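Local coordinates for glycosyl hydrolase family 2, TIM barrel domain protein (Parabacteroides merdae ATCC 43184, PDB 6DXU) that probably hydrolyses terminal beta-glucuronides, as a glycoside hydrolase family 2 beta-glucuronidase of the human gut microbiome, at residues N105-L110 against S227-E232; N101-G106 against Y198-S203; T494-I499 against E580-L585. One frame throughout, in Å; residues are numbered along the deposited sequence.

Interaction 1. Residues N105-L110 against S227-E232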
loop_
_atom_site.group_PDB
_atom_site.type_symbol
_atom_site.label_atom_id
_atom_site.label_comp_id
_atom_site.label_asym_id
_atom_site.label_seq_id
_atom_site.Cartn_x
_atom_site.Cartn_y
_atom_site.Cartn_z
ATOM N N ASN D 105 -13.441 10.231 -34.755
ATOM C CA ASN D 105 -12.864 10.522 -33.444
ATOM C C ASN D 105 -13.727 9.934 -32.326
ATOM O O ASN D 105 -13.859 10.512 -31.245
ATOM C CB ASN D 105 -12.663 12.028 -33.238
ATOM C CG ASN D 105 -11.598 12.329 -32.195
ATOM O OD1 ASN D 105 -10.644 11.565 -32.035
ATOM N ND2 ASN D 105 -11.759 13.434 -31.472
ATOM N N GLY D 106 -14.312 8.771 -32.575
ATOM C CA GLY D 106 -15.273 8.214 -31.645
ATOM C C GLY D 106 -14.633 7.470 -30.480
ATOM O O GLY D 106 -13.420 7.272 -30.401
ATOM N N ARG D 107 -15.497 7.025 -29.570
ATOM C CA ARG D 107 -15.095 6.309 -28.371
ATOM C C ARG D 107 -15.476 4.849 -28.506
ATOM O O ARG D 107 -16.466 4.508 -29.167
ATOM C CB ARG D 107 -15.767 6.883 -27.111
ATOM C CG ARG D 107 -15.700 8.397 -26.986
ATOM C CD ARG D 107 -14.275 8.914 -26.985
ATOM N NE ARG D 107 -13.524 8.524 -25.791
ATOM C CZ ARG D 107 -12.291 8.942 -25.522
ATOM N NH1 ARG D 107 -11.671 9.756 -26.368
ATOM N NH2 ARG D 107 -11.672 8.547 -24.416
ATOM N N ILE D 108 -14.690 3.997 -27.843
ATOM C CA ILE D 108 -14.933 2.561 -27.769
ATOM C C ILE D 108 -15.212 2.235 -26.311
ATOM O O ILE D 108 -14.322 2.391 -25.456
ATOM C CB ILE D 108 -13.710 1.759 -28.253
ATOM C CG1 ILE D 108 -13.228 2.254 -29.611
ATOM C CG2 ILE D 108 -14.035 0.276 -28.321
ATOM C CD1 ILE D 108 -11.784 1.839 -29.906
ATOM N N VAL D 109 -16.416 1.753 -26.017
ATOM C CA VAL D 109 -16.802 1.471 -24.643
ATOM C C VAL D 109 -17.218 0.010 -24.545
ATOM O O VAL D 109 -17.988 -0.484 -25.379
ATOM C CB VAL D 109 -17.931 2.403 -24.163
ATOM C CG1 VAL D 109 -18.412 1.991 -22.793
ATOM C CG2 VAL D 109 -17.449 3.855 -24.140
ATOM N N LEU D 110 -16.722 -0.672 -23.517
ATOM C CA LEU D 110 -17.202 -1.999 -23.158
ATOM C C LEU D 110 -18.283 -1.830 -22.108
ATOM O O LEU D 110 -18.034 -1.251 -21.049
ATOM C CB LEU D 110 -16.076 -2.871 -22.606
ATOM C CG LEU D 110 -14.913 -3.221 -23.530
ATOM C CD1 LEU D 110 -13.807 -3.936 -22.718
ATOM C CD2 LEU D 110 -15.380 -4.061 -24.701
ATOM N N SER D 227 -26.605 13.652 -18.168
ATOM C CA SER D 227 -25.180 13.878 -17.961
ATOM C C SER D 227 -24.469 13.568 -19.270
ATOM O O SER D 227 -24.679 12.498 -19.847
ATOM C CB SER D 227 -24.629 12.985 -16.843
ATOM O OG SER D 227 -25.238 13.293 -15.600
ATOM N N PHE D 228 -23.655 14.499 -19.748
ATOM C CA PHE D 228 -22.956 14.296 -21.011
ATOM C C PHE D 228 -21.646 13.558 -20.808
ATOM O O PHE D 228 -20.969 13.720 -19.791
ATOM C CB PHE D 228 -22.668 15.633 -21.694
ATOM C CG PHE D 228 -23.884 16.255 -22.307
ATOM C CD1 PHE D 228 -24.266 15.924 -23.598
ATOM C CD2 PHE D 228 -24.654 17.158 -21.584
ATOM C CE1 PHE D 228 -25.392 16.483 -24.160
ATOM C CE2 PHE D 228 -25.778 17.725 -22.145
ATOM C CZ PHE D 228 -26.148 17.382 -23.434
ATOM N N TYR D 229 -21.285 12.755 -21.806
ATOM C CA TYR D 229 -19.957 12.167 -21.901
ATOM C C TYR D 229 -19.240 12.903 -23.022
ATOM O O TYR D 229 -19.658 12.838 -24.180
ATOM C CB TYR D 229 -20.031 10.661 -22.154
ATOM C CG TYR D 229 -18.682 9.995 -22.024
ATOM C CD1 TYR D 229 -17.908 10.176 -20.879
ATOM C CD2 TYR D 229 -18.178 9.196 -23.037
ATOM C CE1 TYR D 229 -16.658 9.571 -20.751
ATOM C CE2 TYR D 229 -16.939 8.579 -22.917
ATOM C CZ TYR D 229 -16.182 8.773 -21.772
ATOM O OH TYR D 229 -14.942 8.173 -21.651
ATOM N N ASN D 230 -18.198 13.646 -22.668
ATOM C CA ASN D 230 -17.580 14.598 -23.585
ATOM C C ASN D 230 -16.072 14.647 -23.333
ATOM O O ASN D 230 -15.529 15.690 -22.933
ATOM C CB ASN D 230 -18.240 15.972 -23.406
ATOM C CG ASN D 230 -17.720 17.022 -24.371
ATOM O OD1 ASN D 230 -16.949 16.735 -25.292
ATOM N ND2 ASN D 230 -18.147 18.267 -24.155
ATOM N N PRO D 231 -15.358 13.541 -23.572
ATOM C CA PRO D 231 -13.917 13.516 -23.271
ATOM C C PRO D 231 -13.088 14.444 -24.148
ATOM O O PRO D 231 -11.970 14.788 -23.753
ATOM C CB PRO D 231 -13.528 12.040 -23.487
ATOM C CG PRO D 231 -14.582 11.491 -24.406
ATOM C CD PRO D 231 -15.851 12.244 -24.083
ATOM N N GLU D 232 -13.581 14.847 -25.322
ATOM C CA GLU D 232 -12.853 15.772 -26.182
ATOM C C GLU D 232 -13.116 17.229 -25.859
ATOM O O GLU D 232 -12.542 18.097 -26.520
ATOM C CB GLU D 232 -13.181 15.546 -27.661
ATOM C CG GLU D 232 -12.748 14.208 -28.202
ATOM C CD GLU D 232 -11.237 14.041 -28.262
ATOM O OE1 GLU D 232 -10.496 15.058 -28.283
ATOM O OE2 GLU D 232 -10.790 12.876 -28.299
HETATM O O HOH W 1 -12.871 11.069 -28.767
#

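Interaction 2. Residues N101-G106 against Y198-S203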
loop_
_atom_site.group_PDB
_atom_site.type_symbol
_atom_site.label_atom_id
_atom_site.label_comp_id
_atom_site.label_asym_id
_atom_site.label_seq_id
_atom_site.Cartn_x
_atom_site.Cartn_y
_atom_site.Cartn_z
ATOM N N ASN D 101 -14.377 1.769 -35.566
ATOM C CA ASN D 101 -15.370 2.696 -35.028
ATOM C C ASN D 101 -16.028 3.467 -36.162
ATOM O O ASN D 101 -15.329 4.144 -36.922
ATOM C CB ASN D 101 -14.699 3.655 -34.033
ATOM C CG ASN D 101 -15.703 4.388 -33.155
ATOM O OD1 ASN D 101 -16.848 4.619 -33.549
ATOM N ND2 ASN D 101 -15.282 4.740 -31.955
ATOM N N PRO D 102 -17.350 3.389 -36.323
ATOM C CA PRO D 102 -17.999 4.132 -37.414
ATOM C C PRO D 102 -18.052 5.635 -37.182
ATOM O O PRO D 102 -18.371 6.371 -38.123
ATOM C CB PRO D 102 -19.406 3.521 -37.459
ATOM C CG PRO D 102 -19.673 3.128 -36.065
ATOM C CD PRO D 102 -18.325 2.649 -35.507
ATOM N N TYR D 103 -17.769 6.114 -35.972
ATOM C CA TYR D 103 -17.807 7.538 -35.679
ATOM C C TYR D 103 -16.434 8.176 -35.828
ATOM O O TYR D 103 -15.411 7.571 -35.499
ATOM C CB TYR D 103 -18.338 7.793 -34.277
ATOM C CG TYR D 103 -19.765 7.359 -34.101
ATOM C CD1 TYR D 103 -20.816 8.112 -34.639
ATOM C CD2 TYR D 103 -20.076 6.217 -33.379
ATOM C CE1 TYR D 103 -22.134 7.720 -34.466
ATOM C CE2 TYR D 103 -21.392 5.823 -33.203
ATOM C CZ TYR D 103 -22.414 6.580 -33.751
ATOM O OH TYR D 103 -23.724 6.194 -33.568
ATOM N N ARG D 104 -16.425 9.406 -36.341
ATOM C CA ARG D 104 -15.192 10.171 -36.451
ATOM C C ARG D 104 -14.696 10.570 -35.064
ATOM O O ARG D 104 -15.439 11.161 -34.275
ATOM C CB ARG D 104 -15.437 11.400 -37.324
ATOM C CG ARG D 104 -14.269 12.340 -37.401
ATOM C CD ARG D 104 -12.973 11.698 -37.921
ATOM N NE ARG D 104 -12.003 12.781 -38.088
ATOM C CZ ARG D 104 -10.911 12.960 -37.354
ATOM N NH1 ARG D 104 -10.574 12.092 -36.402
ATOM N NH2 ARG D 104 -10.141 14.016 -37.592
ATOM N N ASN D 105 -13.441 10.231 -34.755
ATOM C CA ASN D 105 -12.864 10.522 -33.444
ATOM C C ASN D 105 -13.727 9.934 -32.326
ATOM O O ASN D 105 -13.859 10.512 -31.245
ATOM C CB ASN D 105 -12.663 12.028 -33.238
ATOM C CG ASN D 105 -11.598 12.329 -32.195
ATOM O OD1 ASN D 105 -10.644 11.565 -32.035
ATOM N ND2 ASN D 105 -11.759 13.434 -31.472
ATOM N N GLY D 106 -14.312 8.771 -32.575
ATOM C CA GLY D 106 -15.273 8.214 -31.645
ATOM C C GLY D 106 -14.633 7.470 -30.480
ATOM O O GLY D 106 -13.420 7.272 -30.401
ATOM N N TYR D 198 -19.894 1.695 -29.704
ATOM C CA TYR D 198 -19.230 2.799 -30.376
ATOM C C TYR D 198 -20.018 4.077 -30.127
ATOM O O TYR D 198 -21.242 4.103 -30.307
ATOM C CB TYR D 198 -19.136 2.537 -31.876
ATOM C CG TYR D 198 -18.252 1.381 -32.299
ATOM C CD1 TYR D 198 -18.789 0.283 -32.970
ATOM C CD2 TYR D 198 -16.877 1.400 -32.056
ATOM C CE1 TYR D 198 -17.981 -0.765 -33.385
ATOM C CE2 TYR D 198 -16.059 0.349 -32.470
ATOM C CZ TYR D 198 -16.625 -0.729 -33.135
ATOM O OH TYR D 198 -15.823 -1.770 -33.560
ATOM N N LEU D 199 -19.316 5.137 -29.744
ATOM C CA LEU D 199 -19.927 6.427 -29.476
ATOM C C LEU D 199 -19.244 7.497 -30.307
ATOM O O LEU D 199 -18.048 7.387 -30.600
ATOM C CB LEU D 199 -19.809 6.805 -27.988
ATOM C CG LEU D 199 -20.514 5.861 -27.015
ATOM C CD1 LEU D 199 -20.073 6.219 -25.600
ATOM C CD2 LEU D 199 -22.039 5.976 -27.177
ATOM N N PRO D 200 -19.972 8.564 -30.672
ATOM C CA PRO D 200 -19.312 9.743 -31.247
ATOM C C PRO D 200 -18.609 10.535 -30.153
ATOM O O PRO D 200 -18.597 10.103 -28.996
ATOM C CB PRO D 200 -20.476 10.531 -31.858
ATOM C CG PRO D 200 -21.630 10.212 -30.939
ATOM C CD PRO D 200 -21.421 8.771 -30.494
ATOM N N GLU D 201 -18.054 11.698 -30.498
ATOM C CA GLU D 201 -17.337 12.515 -29.515
ATOM C C GLU D 201 -18.215 12.869 -28.324
ATOM O O GLU D 201 -17.766 12.806 -27.173
ATOM C CB GLU D 201 -16.818 13.792 -30.174
ATOM C CG GLU D 201 -15.586 13.580 -31.025
ATOM C CD GLU D 201 -15.179 14.845 -31.774
ATOM O OE1 GLU D 201 -13.964 15.099 -31.874
ATOM O OE2 GLU D 201 -16.074 15.599 -32.228
ATOM N N VAL D 202 -19.459 13.263 -28.572
ATOM C CA VAL D 202 -20.350 13.720 -27.512
ATOM C C VAL D 202 -21.521 12.762 -27.439
ATOM O O VAL D 202 -22.217 12.558 -28.440
ATOM C CB VAL D 202 -20.847 15.155 -27.753
ATOM C CG1 VAL D 202 -21.719 15.595 -26.583
ATOM C CG2 VAL D 202 -19.674 16.104 -27.939
ATOM N N SER D 203 -21.761 12.205 -26.255
ATOM C CA SER D 203 -22.879 11.295 -26.064
ATOM C C SER D 203 -23.473 11.543 -24.682
ATOM O O SER D 203 -23.080 12.472 -23.967
ATOM C CB SER D 203 -22.443 9.836 -26.248
ATOM O OG SER D 203 -21.397 9.500 -25.358
HETATM O O HOH W 2 -18.060 12.019 -33.727
#

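Interaction 3. Residues T494-I499 against E580-L585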
loop_
_atom_site.group_PDB
_atom_site.type_symbol
_atom_site.label_atom_id
_atom_site.label_comp_id
_atom_site.label_asym_id
_atom_site.label_seq_id
_atom_site.Cartn_x
_atom_site.Cartn_y
_atom_site.Cartn_z
ATOM N N THR D 494 -53.897 -23.787 6.164
ATOM C CA THR D 494 -55.165 -23.143 6.505
ATOM C C THR D 494 -55.001 -22.009 7.516
ATOM O O THR D 494 -55.960 -21.264 7.736
ATOM C CB THR D 494 -56.162 -24.179 7.046
ATOM O OG1 THR D 494 -55.531 -24.941 8.079
ATOM C CG2 THR D 494 -56.613 -25.115 5.942
ATOM N N ASP D 495 -53.822 -21.853 8.118
ATOM C CA ASP D 495 -53.528 -20.708 8.979
ATOM C C ASP D 495 -53.058 -19.468 8.217
ATOM O O ASP D 495 -52.799 -18.442 8.856
ATOM C CB ASP D 495 -52.479 -21.085 10.024
ATOM C CG ASP D 495 -53.064 -21.888 11.174
ATOM O OD1 ASP D 495 -54.304 -21.965 11.275
ATOM O OD2 ASP D 495 -52.284 -22.418 11.989
ATOM N N TYR D 496 -52.962 -19.526 6.887
ATOM C CA TYR D 496 -52.375 -18.427 6.120
ATOM C C TYR D 496 -53.075 -17.095 6.406
ATOM O O TYR D 496 -52.422 -16.087 6.707
ATOM C CB TYR D 496 -52.429 -18.755 4.625
ATOM C CG TYR D 496 -52.336 -17.533 3.730
ATOM C CD1 TYR D 496 -53.440 -17.095 2.994
ATOM C CD2 TYR D 496 -51.157 -16.803 3.644
ATOM C CE1 TYR D 496 -53.361 -15.971 2.176
ATOM C CE2 TYR D 496 -51.070 -15.681 2.846
ATOM C CZ TYR D 496 -52.170 -15.270 2.117
ATOM O OH TYR D 496 -52.076 -14.151 1.319
ATOM N N LYS D 497 -54.406 -17.070 6.317
ATOM C CA LYS D 497 -55.129 -15.808 6.460
ATOM C C LYS D 497 -54.962 -15.225 7.860
ATOM O O LYS D 497 -54.699 -14.022 8.017
ATOM C CB LYS D 497 -56.609 -16.011 6.140
ATOM C CG LYS D 497 -57.444 -14.740 6.247
ATOM C CD LYS D 497 -58.838 -14.990 5.717
ATOM C CE LYS D 497 -59.758 -13.816 5.966
ATOM N NZ LYS D 497 -61.072 -14.065 5.289
ATOM N N SER D 498 -55.105 -16.057 8.895
ATOM C CA SER D 498 -54.998 -15.533 10.256
ATOM C C SER D 498 -53.584 -15.035 10.552
ATOM O O SER D 498 -53.409 -14.006 11.221
ATOM C CB SER D 498 -55.430 -16.589 11.273
ATOM O OG SER D 498 -54.532 -17.678 11.304
ATOM N N ILE D 499 -52.559 -15.760 10.092
ATOM C CA ILE D 499 -51.194 -15.280 10.292
ATOM C C ILE D 499 -50.999 -13.943 9.588
ATOM O O ILE D 499 -50.384 -13.020 10.136
ATOM C CB ILE D 499 -50.164 -16.326 9.824
ATOM C CG1 ILE D 499 -50.256 -17.586 10.685
ATOM C CG2 ILE D 499 -48.740 -15.745 9.914
ATOM C CD1 ILE D 499 -49.450 -18.760 10.139
ATOM N N GLU D 580 -59.056 -13.757 -2.034
ATOM C CA GLU D 580 -60.269 -13.097 -2.508
ATOM C C GLU D 580 -61.109 -12.509 -1.377
ATOM O O GLU D 580 -62.014 -11.710 -1.651
ATOM C CB GLU D 580 -61.103 -14.079 -3.340
ATOM C CG GLU D 580 -60.392 -14.507 -4.622
ATOM C CD GLU D 580 -61.255 -15.357 -5.535
ATOM O OE1 GLU D 580 -62.438 -15.575 -5.211
ATOM O OE2 GLU D 580 -60.754 -15.781 -6.594
ATOM N N THR D 581 -60.817 -12.858 -0.122
ATOM C CA THR D 581 -61.579 -12.375 1.026
ATOM C C THR D 581 -60.742 -11.504 1.957
ATOM O O THR D 581 -61.075 -11.367 3.140
ATOM C CB THR D 581 -62.183 -13.552 1.799
ATOM O OG1 THR D 581 -61.144 -14.284 2.463
ATOM C CG2 THR D 581 -62.939 -14.480 0.856
ATOM N N MET D 582 -59.643 -10.932 1.461
ATOM C CA MET D 582 -58.725 -10.132 2.268
ATOM C C MET D 582 -58.619 -8.763 1.606
ATOM O O MET D 582 -57.622 -8.459 0.931
ATOM C CB MET D 582 -57.365 -10.820 2.386
ATOM C CG MET D 582 -57.445 -12.159 3.107
ATOM S SD MET D 582 -56.047 -13.283 2.836
ATOM C CE MET D 582 -54.754 -12.534 3.833
ATOM N N PRO D 583 -59.636 -7.910 1.764
ATOM C CA PRO D 583 -59.658 -6.656 0.996
ATOM C C PRO D 583 -58.595 -5.659 1.431
ATOM O O PRO D 583 -58.276 -4.751 0.654
ATOM C CB PRO D 583 -61.084 -6.126 1.229
ATOM C CG PRO D 583 -61.476 -6.690 2.557
ATOM C CD PRO D 583 -60.809 -8.048 2.650
ATOM N N TRP D 584 -58.039 -5.809 2.633
ATOM C CA TRP D 584 -57.004 -4.937 3.176
ATOM C C TRP D 584 -55.605 -5.288 2.677
ATOM O O TRP D 584 -54.654 -4.560 2.988
ATOM C CB TRP D 584 -57.012 -5.029 4.708
ATOM C CG TRP D 584 -57.029 -6.462 5.143
ATOM C CD1 TRP D 584 -58.128 -7.220 5.437
ATOM C CD2 TRP D 584 -55.896 -7.335 5.265
ATOM N NE1 TRP D 584 -57.748 -8.499 5.761
ATOM C CE2 TRP D 584 -56.384 -8.598 5.666
ATOM C CE3 TRP D 584 -54.516 -7.163 5.101
ATOM C CZ2 TRP D 584 -55.545 -9.690 5.892
ATOM C CZ3 TRP D 584 -53.672 -8.263 5.333
ATOM C CH2 TRP D 584 -54.197 -9.503 5.720
ATOM N N LEU D 585 -55.464 -6.378 1.923
ATOM C CA LEU D 585 -54.162 -6.934 1.588
ATOM C C LEU D 585 -53.551 -6.205 0.399
ATOM O O LEU D 585 -54.177 -6.091 -0.659
ATOM C CB LEU D 585 -54.301 -8.424 1.275
ATOM C CG LEU D 585 -53.056 -9.155 0.791
ATOM C CD1 LEU D 585 -51.973 -9.180 1.882
ATOM C CD2 LEU D 585 -53.440 -10.565 0.351
#

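Interaction 1. Residues N105-L110 against S227-E232
Arg-107, Pro-231 and Glu-232 meet in a mixed polar and apolar surface contact between the sugar-binding domain and the domain that follows it: the start of strand 107-112 faces the loop that leaves strand 219-229. Pro-231 lies over one face of the Arg-107 guanidinium, its CG 3.4 Å from Arg-107 NE and set toward the rim of the group. The arginine reaches this place through a folded chain, bent at chi2 (-58°) and again at chi3 (-68°), which brings its flat end back alongside the proline ring. Pro-231 CD sits over the centre of the Tyr-229 ring, so neighbouring edges of the proline meet tyrosine and guanidinium. Glu-232 approaches the guanidinium edge near its plane, but the salt bridge is long, with Arg-107 NH1 3.8 Å from Glu-232 OE2. A water closes the gap: it accepts from Arg-107 NH1 at 3.0 Å and donates to Glu-232 OE2 at 2.8 Å and to the backbone Asn-105 O at 2.7 Å. The Asn-105 amide packs against the same carboxylate, planes 48° apart, while its ND2 bonds to Glu-201. The stronger charge partner of Arg-107 is Asp-141, which pairs with NE and also takes a hydrogen bond from Tyr-229 OH; this shared carboxylate probably helps fix the guanidinium and the phenol together. The arrangement is a water-mediated interdomain contact in the modular family 2 architecture, where beta domains precede the TIM barrel.

Interaction 2. Residues N101-G106 against Y198-S203
Tyr-103 and Pro-200 form the apolar centre, lying side by side and pointing the same way. Pro-200 CD stands 3.9 Å from the centroid of the Tyr-103 ring and only 5° off its normal, a CH-pi contact, and the proline CB rests against Tyr-103 CD1. A second aromatic face lies next to it: Tyr-198 receives Pro-102 CD at 3.7 Å from its ring centroid and Asn-101 CA at 3.9 Å, both over the face. With CG anti to the carbonyl carbon (chi1 -66°), the Tyr-198 ring turns one face to Asn-101 and Pro-102, and its hydroxyl bonds to the backbone N of Asp-100. Asn-101 OD1 accepts from Tyr-103 N at 3.0 Å, an Asx turn; a type II beta turn starts at Tyr-103 and runs to Gly-106, its closing bond from Gly-106 N to Tyr-103 O weak. At the polar edge, Asn-105 ND2 gives a nearly straight hydrogen bond (178°) to Glu-201 OE1, 2.8 Å away, with the acceptor in the amide plane and the anti lone pair of the carboxylate oxygen in use. A water that donates to Arg-104 O accepts from Glu-201 N, tying the two backbones together. The loop between strands 90-97 and 107-112 thus packs on the end of strand 194-199, the neighbour of 107-112 in its sheet, while Phe-299 of strand 297-305 touches both Tyr-103 and Pro-200.

Interaction 3. Residues T494-I499 against E580-L585
The Tyr-496 ring is met obliquely by the sulfur of Met-582, while the ring of His-575 meets it with planes at about 40°. The indole of Trp-584 carries Met-582 CB and Leu-585 CB above one face, both offset toward the rim. The Met-582/Tyr-496 pair is a Met-aromatic contact on the TIM barrel domain, joining the first turn of helix 496-504 to the loop that runs from helix 565-579 into strand 587-589. Met-582 SD lies 4.9 Å from the centroid of the Tyr-496 ring, 55° off the normal, with CE1 the ring atom closest to it. The bend at chi3 of Met-582 (75°) brings its CE methyl back toward the tyrosine hydroxyl. Leu-585, pointing against the tyrosine, brings CD2 to 4.0 Å from Tyr-496 OH, so the phenol end has both a methionine and a leucine methyl beside it. The polar need of that hydroxyl is met by Gln-579 NE2, from the last residue of helix 565-579. The type I turn from Met-582 to Leu-585, closed by Leu-585 N bonding to Met-582 O, places these two apolar side chains toward the helix. The Lys-497 side chain runs antiparallel to that of Met-582, its CG 4.0 Å from the methionine sulfur. Its chain is fully extended and carries the ammonium to Thr-581, roughly perpendicular to the Thr-581 side chain. Thr-581 OG1 also bonds to Glu-578 O, tying this residue back to the preceding helix. Lys-497 NZ donates to Thr-581 OG1 at 2.8 Å and, weakly, to Thr-581 O at 3.4 Å.

Interactions 1 and 2 are neighbours, their centres about 7 Å apart: they share Asn-105 and Gly-106, and strand 107-112 belongs to interaction 1 while 194-199, its neighbour in one antiparallel sheet, belongs to interaction 2. Arg-107 N to Leu-199 O probably bonds within that sheet and Tyr-229 N to Ser-203 O within the next; the chain 198-203 passes from the first to the second. Interaction 1 thus spans the two domains, and interaction 2 packs a loop beside that boundary. Interaction 3 comes later in the chain, on the TIM barrel domain across the chain's centre, about 54 Å and 57 Å from their centres, and joins helix 496-504 to the loop before strand 587-589.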